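Local structure of CRISPR-associated protein, Cse2 family (Thermobifida fusca, 4H79) at residues A[110-114]-A[115-119]. The protein probably binds nucleic acid as the CasB (Cse2) component of the CRISPR-associated Cascade complex. Residues are numbered along the deposited sequence; the frame is centred on the assembly and turned at random.
With EDO (1,2-ethanediol), chain B; EDO (1,2-ethanediol), chain C.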
loop_
_atom_site.group_PDB
_atom_site.type_symbol
_atom_site.label_atom_id
_atom_site.label_comp_id
_atom_site.label_asym_id
_atom_site.label_seq_id
_atom_site.Cartn_x
_atom_site.Cartn_y
_atom_site.Cartn_z
ATOM N N ARG A 110 -7.111 2.935 -8.733
ATOM C CA ARG A 110 -6.002 2.752 -9.649
ATOM C C ARG A 110 -5.482 4.089 -10.135
ATOM O O ARG A 110 -6.271 5.028 -10.378
ATOM C CB ARG A 110 -6.406 1.929 -10.894
ATOM C CG ARG A 110 -6.760 0.470 -10.597
ATOM C CD ARG A 110 -5.640 -0.354 -9.940
ATOM N NE ARG A 110 -4.346 -0.212 -10.587
ATOM C CZ ARG A 110 -4.095 -0.636 -11.806
ATOM N NH1 ARG A 110 -5.024 -1.261 -12.475
ATOM N NH2 ARG A 110 -2.922 -0.462 -12.340
ATOM N N GLY A 111 -4.165 4.159 -10.322
ATOM C CA GLY A 111 -3.547 5.338 -10.964
ATOM C C GLY A 111 -3.093 6.377 -9.944
ATOM O O GLY A 111 -2.430 7.323 -10.318
ATOM N N TRP A 112 -3.444 6.210 -8.656
ATOM C CA TRP A 112 -2.958 7.126 -7.592
ATOM C C TRP A 112 -1.605 6.691 -6.999
ATOM O O TRP A 112 -1.537 5.803 -6.083
ATOM C CB TRP A 112 -3.996 7.228 -6.472
ATOM C CG TRP A 112 -5.126 8.114 -6.844
ATOM C CD1 TRP A 112 -6.264 7.810 -7.605
ATOM C CD2 TRP A 112 -5.216 9.555 -6.550
ATOM N NE1 TRP A 112 -7.054 8.948 -7.743
ATOM C CE2 TRP A 112 -6.485 10.019 -7.126
ATOM C CE3 TRP A 112 -4.401 10.471 -5.850
ATOM C CZ2 TRP A 112 -6.912 11.364 -7.004
ATOM C CZ3 TRP A 112 -4.816 11.807 -5.761
ATOM C CH2 TRP A 112 -6.062 12.243 -6.306
ATOM N N GLY A 113 -0.532 7.296 -7.480
ATOM C CA GLY A 113 0.833 6.996 -6.963
ATOM C C GLY A 113 0.998 7.640 -5.575
ATOM O O GLY A 113 0.303 8.637 -5.255
ATOM N N LEU A 114 1.899 7.071 -4.756
ATOM C CA LEU A 114 2.111 7.590 -3.414
ATOM C C LEU A 114 2.618 9.074 -3.381
ATOM O O LEU A 114 2.177 9.866 -2.541
ATOM C CB LEU A 114 3.063 6.740 -2.612
ATOM C CG LEU A 114 3.301 7.151 -1.154
ATOM C CD1 LEU A 114 2.055 6.880 -0.359
ATOM C CD2 LEU A 114 4.441 6.275 -0.581
ATOM N N GLY A 115 3.525 9.417 -4.286
ATOM C CA GLY A 115 4.078 10.803 -4.352
ATOM C C GLY A 115 2.955 11.805 -4.696
ATOM O O GLY A 115 2.813 12.864 -4.029
ATOM N N GLU A 116 2.127 11.464 -5.699
ATOM C CA GLU A 116 0.983 12.325 -6.083
ATOM C C GLU A 116 0.011 12.483 -4.910
ATOM O O GLU A 116 -0.494 13.586 -4.670
ATOM C CB GLU A 116 0.191 11.748 -7.250
ATOM C CG GLU A 116 0.990 11.743 -8.557
ATOM C CD GLU A 116 1.839 10.435 -8.768
ATOM O OE1 GLU A 116 2.311 9.725 -7.803
ATOM O OE2 GLU A 116 2.051 10.119 -9.946
ATOM N N ALA A 117 -0.292 11.382 -4.219
ATOM C CA ALA A 117 -1.241 11.435 -3.076
ATOM C C ALA A 117 -0.694 12.300 -1.984
ATOM O O ALA A 117 -1.414 13.170 -1.399
ATOM C CB ALA A 117 -1.528 10.005 -2.547
ATOM N N VAL A 118 0.562 12.078 -1.644
ATOM C CA VAL A 118 1.169 12.875 -0.523
ATOM C C VAL A 118 1.190 14.402 -0.872
ATOM O O VAL A 118 0.953 15.265 -0.026
ATOM C CB VAL A 118 2.613 12.352 -0.217
ATOM C CG1 VAL A 118 3.379 13.355 0.675
ATOM C CG2 VAL A 118 2.507 10.969 0.455
ATOM N N ARG A 119 1.477 14.722 -2.116
ATOM C CA ARG A 119 1.535 16.142 -2.547
ATOM C C ARG A 119 0.163 16.863 -2.304
ATOM O O ARG A 119 0.144 18.049 -1.986
ATOM C CB ARG A 119 1.922 16.239 -4.033
ATOM C CG ARG A 119 2.155 17.713 -4.459
ATOM C CD ARG A 119 3.340 18.262 -3.661
ATOM N NE ARG A 119 3.556 19.732 -3.747
ATOM C CZ ARG A 119 4.326 20.377 -4.637
ATOM N NH1 ARG A 119 4.960 19.722 -5.587
ATOM N NH2 ARG A 119 4.455 21.713 -4.590
HETATM C C1 EDO B . -4.436 11.157 -9.676
HETATM O O1 EDO B . -4.356 9.956 -10.449
HETATM C C2 EDO B . -3.334 12.108 -10.115
HETATM O O2 EDO B . -2.125 11.790 -9.407
HETATM C C1 EDO C . -9.828 0.603 -8.282
HETATM O O1 EDO C . -9.654 1.761 -9.145
HETATM C C2 EDO C . -11.275 0.515 -7.798
HETATM O O2 EDO C . -11.498 1.690 -7.017
#
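Gly113 caps the N-terminus of helix 114-119, its carbonyl bonded to Ala117 N, a compact example of a chain turning from loop into helix. Gly113 O accepts this hydrogen bond from Ala117 N at 3.0 Å, and Leu114 O takes one from Val118 N in the next i to i+4 bond at 2.9 Å, with an N-H...O angle of 163°. Gly115 O continues the series with Arg119 N, so these three carbonyls each have a donor one turn on. Glu116 bends back at chi2 (89°), which lays OE1 3.2 Å from Gly113 CA. Before the helix, Gly111 gives its N-H to Asp166, whose carboxylate also forms a salt bridge with Arg110, while Arg110 N donates almost straight to O1 of the chain C ethanediol, 2.8 Å away. A second ethanediol, probably from the crystallisation liquor, places C1 over one face of the Trp112 indole and bonds weakly to Gly111 O. The indole turns the edge at CE3 to Ala117, 4.4 Å from its CB. With an alanine at Trp112, the CE3 edge beside Ala117 and the contact with Pro164 would be gone, which is likely to open a gap there. Leu114 CD1 meets Val118 CG2 at 4.2 Å, and both side chains pack on Ile154 of helix 144-160; Leu114 also touches Trp190 and Val118 touches Phe194, both of helix 180-195.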